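Local coordinates for protein ATPase BagA (Mycobacterium tuberculosis H37Rv, PDB 6BS3) that hydrolyses ATP as one subunit of the heterodimeric BagAB ATPase complex, whose activity is required for resistance to nitric oxide and to elevated glycerol, at residues R50-E58 with V155-P165; T166-D174 with E219-M230. All blocks are in the same frame, centred on the assembly; numbering follows the deposited sequence.

Interaction 1: residues R50-E58 with V155-P165; sequences RKVLLVEVE and VYDAIVVDAPP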
loop_
_atom_site.group_PDB
_atom_site.type_symbol
_atom_site.label_atom_id
_atom_site.label_comp_id
_atom_site.label_asym_id
_atom_site.label_seq_id
_atom_site.Cartn_x
_atom_site.Cartn_y
_atom_site.Cartn_z
ATOM N N ARG A 50 33.016 -1.843 3.062
ATOM C CA ARG A 50 32.378 -2.554 1.948
ATOM C C ARG A 50 31.588 -1.574 1.054
ATOM O O ARG A 50 31.316 -0.449 1.467
ATOM C CB ARG A 50 31.485 -3.705 2.452
ATOM C CG ARG A 50 32.209 -4.660 3.423
ATOM C CD ARG A 50 31.897 -6.120 3.171
ATOM N NE ARG A 50 30.460 -6.387 3.191
ATOM C CZ ARG A 50 29.895 -7.502 2.740
ATOM N NH1 ARG A 50 30.640 -8.475 2.234
ATOM N NH2 ARG A 50 28.579 -7.649 2.785
ATOM N N LYS A 51 31.292 -1.972 -0.179
ATOM C CA LYS A 51 30.561 -1.122 -1.123
ATOM C C LYS A 51 29.284 -1.830 -1.534
ATOM O O LYS A 51 29.355 -2.886 -2.157
ATOM C CB LYS A 51 31.425 -0.772 -2.351
ATOM C CG LYS A 51 30.812 0.320 -3.232
ATOM C CD LYS A 51 31.484 0.413 -4.594
ATOM C CE LYS A 51 32.770 1.190 -4.578
ATOM N NZ LYS A 51 33.172 1.569 -5.957
ATOM N N VAL A 52 28.122 -1.256 -1.167
ATOM C CA VAL A 52 26.811 -1.841 -1.466
ATOM C C VAL A 52 25.975 -0.923 -2.380
ATOM O O VAL A 52 25.982 0.299 -2.208
ATOM C CB VAL A 52 26.077 -2.248 -0.153
ATOM C CG1 VAL A 52 24.626 -2.661 -0.406
ATOM C CG2 VAL A 52 26.830 -3.372 0.570
ATOM N N LEU A 53 25.278 -1.521 -3.363
ATOM C CA LEU A 53 24.384 -0.784 -4.248
ATOM C C LEU A 53 22.919 -0.979 -3.825
ATOM O O LEU A 53 22.452 -2.116 -3.711
ATOM C CB LEU A 53 24.596 -1.152 -5.739
ATOM C CG LEU A 53 23.777 -0.330 -6.763
ATOM C CD1 LEU A 53 24.236 1.132 -6.823
ATOM C CD2 LEU A 53 23.861 -0.937 -8.128
ATOM N N LEU A 54 22.203 0.135 -3.586
ATOM C CA LEU A 54 20.772 0.148 -3.246
ATOM C C LEU A 54 19.993 0.507 -4.535
ATOM O O LEU A 54 20.160 1.601 -5.086
ATOM C CB LEU A 54 20.498 1.156 -2.099
ATOM C CG LEU A 54 19.043 1.363 -1.663
ATOM C CD1 LEU A 54 18.405 0.039 -1.123
ATOM C CD2 LEU A 54 18.935 2.522 -0.691
ATOM N N VAL A 55 19.169 -0.435 -5.024
ATOM C CA VAL A 55 18.430 -0.330 -6.296
ATOM C C VAL A 55 16.910 -0.221 -6.126
ATOM O O VAL A 55 16.326 -1.003 -5.380
ATOM C CB VAL A 55 18.788 -1.543 -7.206
ATOM C CG1 VAL A 55 18.080 -1.471 -8.567
ATOM C CG2 VAL A 55 20.298 -1.699 -7.387
ATOM N N GLU A 56 16.264 0.720 -6.835
ATOM C CA GLU A 56 14.795 0.785 -6.876
ATOM C C GLU A 56 14.350 0.646 -8.346
ATOM O O GLU A 56 15.070 1.081 -9.239
ATOM C CB GLU A 56 14.203 1.985 -6.144
ATOM C CG GLU A 56 14.420 3.317 -6.842
ATOM C CD GLU A 56 13.691 4.422 -6.124
ATOM O OE1 GLU A 56 14.353 5.410 -5.747
ATOM O OE2 GLU A 56 12.466 4.286 -5.903
ATOM N N VAL A 57 13.224 -0.039 -8.605
ATOM C CA VAL A 57 12.839 -0.422 -9.978
ATOM C C VAL A 57 11.468 0.123 -10.495
ATOM O O VAL A 57 11.112 -0.173 -11.639
ATOM C CB VAL A 57 12.874 -1.983 -10.081
ATOM C CG1 VAL A 57 14.236 -2.559 -9.677
ATOM C CG2 VAL A 57 11.762 -2.623 -9.255
ATOM N N GLU A 58 10.719 0.912 -9.692
ATOM C CA GLU A 58 9.371 1.316 -10.114
ATOM C C GLU A 58 9.231 2.774 -10.582
ATOM O O GLU A 58 8.123 3.208 -10.888
ATOM C CB GLU A 58 8.342 0.990 -9.014
ATOM C CG GLU A 58 8.350 -0.483 -8.610
ATOM C CD GLU A 58 7.270 -0.942 -7.653
ATOM O OE1 GLU A 58 7.022 -0.248 -6.643
ATOM O OE2 GLU A 58 6.664 -2.004 -7.920
ATOM N N VAL A 155 32.700 -5.131 -8.372
ATOM C CA VAL A 155 32.587 -3.689 -8.087
ATOM C C VAL A 155 31.825 -3.525 -6.752
ATOM O O VAL A 155 32.277 -2.809 -5.863
ATOM C CB VAL A 155 31.891 -2.940 -9.267
ATOM C CG1 VAL A 155 31.432 -1.536 -8.865
ATOM C CG2 VAL A 155 32.806 -2.883 -10.489
ATOM N N TYR A 156 30.707 -4.261 -6.593
ATOM C CA TYR A 156 29.916 -4.222 -5.357
ATOM C C TYR A 156 30.060 -5.498 -4.539
ATOM O O TYR A 156 30.140 -6.590 -5.099
ATOM C CB TYR A 156 28.440 -3.928 -5.674
ATOM C CG TYR A 156 28.231 -2.545 -6.253
ATOM C CD1 TYR A 156 28.400 -1.406 -5.469
ATOM C CD2 TYR A 156 27.900 -2.369 -7.595
ATOM C CE1 TYR A 156 28.244 -0.127 -6.004
ATOM C CE2 TYR A 156 27.738 -1.095 -8.139
ATOM C CZ TYR A 156 27.913 0.028 -7.337
ATOM O OH TYR A 156 27.755 1.308 -7.844
ATOM N N ASP A 157 30.098 -5.356 -3.221
ATOM C CA ASP A 157 30.121 -6.490 -2.291
ATOM C C ASP A 157 28.742 -7.130 -2.223
ATOM O O ASP A 157 28.641 -8.333 -2.019
ATOM C CB ASP A 157 30.571 -6.048 -0.899
ATOM C CG ASP A 157 32.019 -5.645 -0.936
ATOM O OD1 ASP A 157 32.879 -6.547 -0.997
ATOM O OD2 ASP A 157 32.293 -4.429 -0.968
ATOM N N ALA A 158 27.686 -6.321 -2.405
ATOM C CA ALA A 158 26.288 -6.760 -2.412
ATOM C C ALA A 158 25.425 -5.742 -3.131
ATOM O O ALA A 158 25.791 -4.570 -3.243
ATOM C CB ALA A 158 25.765 -6.964 -0.980
ATOM N N ILE A 159 24.275 -6.205 -3.617
ATOM C CA ILE A 159 23.236 -5.410 -4.270
ATOM C C ILE A 159 21.960 -5.634 -3.463
ATOM O O ILE A 159 21.573 -6.780 -3.211
ATOM C CB ILE A 159 23.017 -5.809 -5.768
ATOM C CG1 ILE A 159 24.358 -5.884 -6.581
ATOM C CG2 ILE A 159 21.960 -4.917 -6.459
ATOM C CD1 ILE A 159 25.110 -4.656 -6.818
ATOM N N VAL A 160 21.320 -4.544 -3.049
ATOM C CA VAL A 160 20.058 -4.615 -2.312
ATOM C C VAL A 160 18.991 -3.964 -3.188
ATOM O O VAL A 160 19.134 -2.812 -3.599
ATOM C CB VAL A 160 20.115 -4.031 -0.866
ATOM C CG1 VAL A 160 18.769 -4.212 -0.150
ATOM C CG2 VAL A 160 21.262 -4.668 -0.048
ATOM N N VAL A 161 17.972 -4.739 -3.543
ATOM C CA VAL A 161 16.888 -4.239 -4.366
ATOM C C VAL A 161 15.655 -3.989 -3.497
ATOM O O VAL A 161 15.197 -4.893 -2.783
ATOM C CB VAL A 161 16.595 -5.147 -5.606
ATOM C CG1 VAL A 161 15.506 -4.554 -6.498
ATOM C CG2 VAL A 161 17.863 -5.389 -6.420
ATOM N N ASP A 162 15.159 -2.721 -3.525
ATOM C CA ASP A 162 13.891 -2.284 -2.953
ATOM C C ASP A 162 12.965 -2.744 -4.111
ATOM O O ASP A 162 12.847 -2.085 -5.145
ATOM C CB ASP A 162 13.914 -0.767 -2.741
ATOM C CG ASP A 162 12.625 -0.065 -2.350
ATOM O OD1 ASP A 162 11.601 -0.751 -2.151
ATOM O OD2 ASP A 162 12.636 1.169 -2.265
ATOM N N ALA A 163 12.466 -3.974 -3.983
ATOM C CA ALA A 163 11.742 -4.703 -5.026
ATOM C C ALA A 163 10.227 -4.402 -5.126
ATOM O O ALA A 163 9.655 -3.854 -4.185
ATOM C CB ALA A 163 11.978 -6.205 -4.823
ATOM N N PRO A 164 9.540 -4.815 -6.221
ATOM C CA PRO A 164 8.083 -4.671 -6.268
ATOM C C PRO A 164 7.376 -5.393 -5.078
ATOM O O PRO A 164 7.976 -6.266 -4.427
ATOM C CB PRO A 164 7.728 -5.303 -7.625
ATOM C CG PRO A 164 8.947 -5.175 -8.439
ATOM C CD PRO A 164 10.021 -5.492 -7.446
ATOM N N PRO A 165 6.109 -5.035 -4.749
ATOM C CA PRO A 165 5.451 -5.665 -3.588
ATOM C C PRO A 165 5.143 -7.163 -3.730
ATOM O O PRO A 165 5.341 -7.747 -4.796
ATOM C CB PRO A 165 4.173 -4.813 -3.413
ATOM C CG PRO A 165 3.884 -4.295 -4.764
ATOM C CD PRO A 165 5.233 -4.013 -5.365
HETATM O O HOH W 1 11.364 -0.609 -6.589
#

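Interaction 2: residues T166-D174 with E219-M230; sequences TGRIARFLD and ETLEAIEELAQM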
loop_
_atom_site.group_PDB
_atom_site.type_symbol
_atom_site.label_atom_id
_atom_site.label_comp_id
_atom_site.label_asym_id
_atom_site.label_seq_id
_atom_site.Cartn_x
_atom_site.Cartn_y
_atom_site.Cartn_z
ATOM N N THR A 166 4.624 -7.776 -2.650
ATOM C CA THR A 166 4.295 -9.218 -2.579
ATOM C C THR A 166 3.343 -9.716 -3.681
ATOM O O THR A 166 3.478 -10.868 -4.114
ATOM C CB THR A 166 3.772 -9.626 -1.184
ATOM O OG1 THR A 166 2.607 -8.874 -0.870
ATOM C CG2 THR A 166 4.808 -9.410 -0.088
ATOM N N GLY A 167 2.421 -8.861 -4.132
ATOM C CA GLY A 167 1.456 -9.210 -5.170
ATOM C C GLY A 167 2.020 -9.232 -6.577
ATOM O O GLY A 167 1.383 -9.762 -7.486
ATOM N N ARG A 168 3.233 -8.670 -6.773
ATOM C CA ARG A 168 3.891 -8.552 -8.081
ATOM C C ARG A 168 5.265 -9.212 -8.162
ATOM O O ARG A 168 5.808 -9.329 -9.263
ATOM C CB ARG A 168 4.042 -7.057 -8.443
ATOM C CG ARG A 168 2.723 -6.316 -8.588
ATOM C CD ARG A 168 2.916 -4.879 -9.016
ATOM N NE ARG A 168 1.658 -4.315 -9.506
ATOM C CZ ARG A 168 1.562 -3.263 -10.315
ATOM N NH1 ARG A 168 2.657 -2.641 -10.741
ATOM N NH2 ARG A 168 0.372 -2.830 -10.712
ATOM N N ILE A 169 5.850 -9.598 -7.014
ATOM C CA ILE A 169 7.224 -10.122 -6.942
ATOM C C ILE A 169 7.444 -11.396 -7.769
ATOM O O ILE A 169 8.465 -11.477 -8.462
ATOM C CB ILE A 169 7.754 -10.276 -5.475
ATOM C CG1 ILE A 169 9.289 -10.506 -5.429
ATOM C CG2 ILE A 169 6.998 -11.345 -4.647
ATOM C CD1 ILE A 169 10.174 -9.336 -5.937
ATOM N N ALA A 170 6.522 -12.372 -7.703
ATOM C CA ALA A 170 6.686 -13.644 -8.418
ATOM C C ALA A 170 6.712 -13.442 -9.924
ATOM O O ALA A 170 7.621 -13.958 -10.566
ATOM C CB ALA A 170 5.619 -14.658 -8.002
ATOM N N ARG A 171 5.788 -12.623 -10.469
ATOM C CA ARG A 171 5.736 -12.260 -11.889
ATOM C C ARG A 171 6.982 -11.453 -12.311
ATOM O O ARG A 171 7.545 -11.713 -13.381
ATOM C CB ARG A 171 4.432 -11.491 -12.195
ATOM C CG ARG A 171 4.328 -10.873 -13.618
ATOM C CD ARG A 171 4.249 -11.905 -14.744
ATOM N NE ARG A 171 3.156 -12.865 -14.548
ATOM C CZ ARG A 171 1.943 -12.751 -15.083
ATOM N NH1 ARG A 171 1.650 -11.725 -15.874
ATOM N NH2 ARG A 171 1.014 -13.666 -14.834
ATOM N N PHE A 172 7.434 -10.508 -11.461
ATOM C CA PHE A 172 8.632 -9.704 -11.723
ATOM C C PHE A 172 9.886 -10.573 -11.946
ATOM O O PHE A 172 10.744 -10.222 -12.766
ATOM C CB PHE A 172 8.871 -8.697 -10.585
ATOM C CG PHE A 172 10.157 -7.902 -10.686
ATOM C CD1 PHE A 172 10.317 -6.924 -11.665
ATOM C CD2 PHE A 172 11.199 -8.115 -9.787
ATOM C CE1 PHE A 172 11.504 -6.185 -11.754
ATOM C CE2 PHE A 172 12.387 -7.366 -9.872
ATOM C CZ PHE A 172 12.528 -6.407 -10.853
ATOM N N LEU A 173 9.987 -11.701 -11.208
ATOM C CA LEU A 173 11.130 -12.610 -11.295
ATOM C C LEU A 173 10.884 -13.782 -12.243
ATOM O O LEU A 173 11.726 -14.673 -12.348
ATOM C CB LEU A 173 11.565 -13.078 -9.887
ATOM C CG LEU A 173 11.930 -11.945 -8.909
ATOM C CD1 LEU A 173 11.969 -12.440 -7.489
ATOM C CD2 LEU A 173 13.214 -11.231 -9.324
ATOM N N ASP A 174 9.755 -13.762 -12.964
ATOM C CA ASP A 174 9.418 -14.803 -13.926
ATOM C C ASP A 174 9.987 -14.426 -15.303
ATOM O O ASP A 174 9.286 -13.879 -16.162
ATOM C CB ASP A 174 7.903 -15.053 -13.938
ATOM C CG ASP A 174 7.455 -16.357 -14.565
ATOM O OD1 ASP A 174 8.275 -17.002 -15.266
ATOM O OD2 ASP A 174 6.280 -16.729 -14.370
ATOM N N GLU A 219 -0.190 -12.117 2.551
ATOM C CA GLU A 219 0.542 -11.871 1.313
ATOM C C GLU A 219 1.938 -12.441 1.364
ATOM O O GLU A 219 2.408 -12.941 0.347
ATOM C CB GLU A 219 0.563 -10.386 0.978
ATOM C CG GLU A 219 -0.794 -9.848 0.560
ATOM C CD GLU A 219 -0.740 -8.637 -0.349
ATOM O OE1 GLU A 219 0.371 -8.235 -0.764
ATOM O OE2 GLU A 219 -1.821 -8.084 -0.646
ATOM N N THR A 220 2.591 -12.371 2.542
ATOM C CA THR A 220 3.914 -12.932 2.819
ATOM C C THR A 220 3.851 -14.460 2.607
ATOM O O THR A 220 4.703 -15.008 1.904
ATOM C CB THR A 220 4.388 -12.548 4.246
ATOM O OG1 THR A 220 4.535 -11.139 4.316
ATOM C CG2 THR A 220 5.725 -13.182 4.622
ATOM N N LEU A 221 2.830 -15.121 3.181
ATOM C CA LEU A 221 2.622 -16.572 3.055
ATOM C C LEU A 221 2.369 -16.995 1.597
ATOM O O LEU A 221 3.009 -17.928 1.111
ATOM C CB LEU A 221 1.472 -17.041 3.971
ATOM C CG LEU A 221 1.702 -16.927 5.485
ATOM C CD1 LEU A 221 0.412 -17.172 6.257
ATOM C CD2 LEU A 221 2.769 -17.884 5.949
ATOM N N GLU A 222 1.453 -16.281 0.905
ATOM C CA GLU A 222 1.080 -16.490 -0.494
ATOM C C GLU A 222 2.254 -16.269 -1.440
ATOM O O GLU A 222 2.360 -16.991 -2.433
ATOM C CB GLU A 222 -0.075 -15.567 -0.882
ATOM C CG GLU A 222 -1.419 -16.003 -0.319
ATOM C CD GLU A 222 -2.539 -14.984 -0.406
ATOM O OE1 GLU A 222 -3.675 -15.326 -0.007
ATOM O OE2 GLU A 222 -2.288 -13.847 -0.868
ATOM N N ALA A 223 3.128 -15.268 -1.143
ATOM C CA ALA A 223 4.329 -14.972 -1.929
ATOM C C ALA A 223 5.386 -16.062 -1.740
ATOM O O ALA A 223 5.901 -16.546 -2.738
ATOM C CB ALA A 223 4.901 -13.603 -1.575
ATOM N N ILE A 224 5.666 -16.486 -0.490
ATOM C CA ILE A 224 6.626 -17.576 -0.188
ATOM C C ILE A 224 6.264 -18.865 -0.953
ATOM O O ILE A 224 7.147 -19.482 -1.552
ATOM C CB ILE A 224 6.790 -17.809 1.350
ATOM C CG1 ILE A 224 7.633 -16.677 1.966
ATOM C CG2 ILE A 224 7.391 -19.202 1.670
ATOM C CD1 ILE A 224 7.695 -16.606 3.476
ATOM N N GLU A 225 4.974 -19.229 -0.973
ATOM C CA GLU A 225 4.449 -20.417 -1.663
ATOM C C GLU A 225 4.678 -20.326 -3.183
ATOM O O GLU A 225 5.178 -21.285 -3.780
ATOM C CB GLU A 225 2.955 -20.601 -1.322
ATOM C CG GLU A 225 2.274 -21.823 -1.927
ATOM C CD GLU A 225 0.807 -21.992 -1.560
ATOM O OE1 GLU A 225 0.081 -20.972 -1.459
ATOM O OE2 GLU A 225 0.379 -23.158 -1.385
ATOM N N GLU A 226 4.345 -19.164 -3.791
ATOM C CA GLU A 226 4.520 -18.902 -5.222
ATOM C C GLU A 226 6.020 -18.931 -5.559
ATOM O O GLU A 226 6.411 -19.504 -6.571
ATOM C CB GLU A 226 3.980 -17.506 -5.547
ATOM C CG GLU A 226 2.808 -17.448 -6.498
ATOM C CD GLU A 226 2.414 -16.034 -6.888
ATOM O OE1 GLU A 226 2.344 -15.158 -5.992
ATOM O OE2 GLU A 226 2.176 -15.800 -8.095
ATOM N N LEU A 227 6.859 -18.321 -4.703
ATOM C CA LEU A 227 8.301 -18.272 -4.929
ATOM C C LEU A 227 8.971 -19.655 -4.785
ATOM O O LEU A 227 9.836 -19.982 -5.594
ATOM C CB LEU A 227 8.972 -17.200 -4.051
ATOM C CG LEU A 227 8.625 -15.742 -4.356
ATOM C CD1 LEU A 227 9.050 -14.819 -3.200
ATOM C CD2 LEU A 227 9.238 -15.272 -5.665
ATOM N N ALA A 228 8.551 -20.463 -3.781
ATOM C CA ALA A 228 9.043 -21.838 -3.547
ATOM C C ALA A 228 8.731 -22.741 -4.747
ATOM O O ALA A 228 9.589 -23.541 -5.134
ATOM C CB ALA A 228 8.428 -22.426 -2.284
ATOM N N GLN A 229 7.520 -22.577 -5.357
ATOM C CA GLN A 229 7.073 -23.304 -6.551
ATOM C C GLN A 229 7.957 -22.994 -7.760
ATOM O O GLN A 229 8.181 -23.863 -8.600
ATOM C CB GLN A 229 5.607 -22.978 -6.878
ATOM C CG GLN A 229 4.612 -23.779 -6.047
ATOM C CD GLN A 229 3.169 -23.515 -6.409
ATOM O OE1 GLN A 229 2.400 -24.448 -6.662
ATOM N NE2 GLN A 229 2.752 -22.248 -6.426
ATOM N N MET A 230 8.454 -21.759 -7.842
ATOM C CA MET A 230 9.337 -21.298 -8.913
ATOM C C MET A 230 10.796 -21.682 -8.628
ATOM O O MET A 230 11.660 -21.481 -9.482
ATOM C CB MET A 230 9.224 -19.783 -9.065
ATOM C CG MET A 230 7.882 -19.321 -9.616
ATOM S SD MET A 230 7.747 -17.512 -9.641
ATOM C CE MET A 230 8.874 -17.117 -10.981
HETATM O O HOH W 2 3.896 -12.343 -6.372
HETATM O O HOH W 3 1.163 -6.351 -2.959
#

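Interaction 1: residues R50-E58 with V155-P165
Leu53 lays its CB over the middle of the Tyr156 ring, 3.6 Å from the centroid and 4° off the ring normal, a CH-pi contact on the face opposite the one Val155 CG1 covers. With CG anti to the backbone N (chi1 -175°), Leu53 also lies beside Ile159, pointing the same way, its CB 3.7 Å from Ile159 CD1. Val55 CG2 meets Ile159 CG2, and helix 130-146 covers Ile159. On the other face Val52 CG1 touches Val160 CG2, and Val52 also packs on helix 34-46. Branched and aliphatic residues suit these two buried faces of neighbouring parallel strands, as in the central parallel strands of a P-loop NTPase sheet.

Between the faces, Leu53 and Val55 use both N and O: Val160 N reaches Leu53 O at 2.8 Å, nearly straight at 176°. Beyond Asp162 N on Val55 O the strands part, and a water bridges Val57 N to Asp162 O. At the other end Asp157 OD2 accepts Lys51 N on its anti side, 2.8 Å away, while Asp157 N returns a bond to Lys51 O. Tyr156 OH bonds Glu76 and Asn89.

The Glu56 carboxylate is held by the backbone amides of Gly62 and Ile63. Asp162, its OD2 bonded to Ser35 OG and its side chain touching Lys34 about 4 Å from the bound magnesium ion, places the end of its strand at the nucleotide and magnesium site.

Interaction 2: residues T166-D174 with E219-M230
Thr166 O, Ala170 N and Glu226 OE1 meet at one water. It donates to Thr166 O at 2.7 Å, accepts from Ala170 N at 2.9 Å, and makes a longer bond of 3.2 Å to Glu226 OE1. The water thus serves an amide in the first turn of helix 169-172 and links that turn to a carboxylate of the facing helix. A second water accepts from Gly167 N and donates to Glu219 OE1, both at 3.0 Å, a second water-mediated link about two turns earlier in helix 214-229; Glu219 OE2 also has a long, weak ion pair with Lys29.

Here a short helix, reached directly from the loop after strand 158-162, packs against helix 214-229, and both lie on the same side of the central sheet of the P-loop NTPase fold. The small Ala170 and Ala223 let the backbones come close: the CA atoms of Thr166 and Ala223 are 5.8 Å apart. Leu227 CD2 rests on Ala170 CA, and Leu173 CD1 also touches Leu227 CD2. Ile169 CG2 touches Leu227 CD1, so branched side chains occupy the sheetward side, where strands 23-28 and 204-210 support Ile169, Leu173 and Ala223.

Toward the other end, Met230 bends about its CG-SD bond (chi3 72°), which brings CE to 3.4 Å from Ala170 O and 3.7 Å from Asp174 CB. Its sulfur lies over Ala170 CB. A flexible, unbranched thioether suits this spot, where it must follow both a methyl group and a helix end, and the Asp174 and Met230 side chains cross at about a right angle.

From the N terminus, past strand 23-28 and helix 34-46, the chain reaches strand 51-56, and interaction 1 closes when, after 96 mostly helical intervening residues, it returns as strand 158-162 beside it in the sheet. Only then does interaction 2 open: residues 166-174 follow without a break, and 44 residues later, after strand 204-210, helix 214-229 comes back to meet them. The two loops are therefore in series, neither nested nor crossed. Their centres lie 19 Å apart, yet they touch where the chain leaves the sheet: Pro164 CD lies 3.7 Å from Phe172 CD2, and Ala163 CB packs on Ile169 CD1. Interaction 1 joins strands within the sheet; interaction 2 joins helices on it.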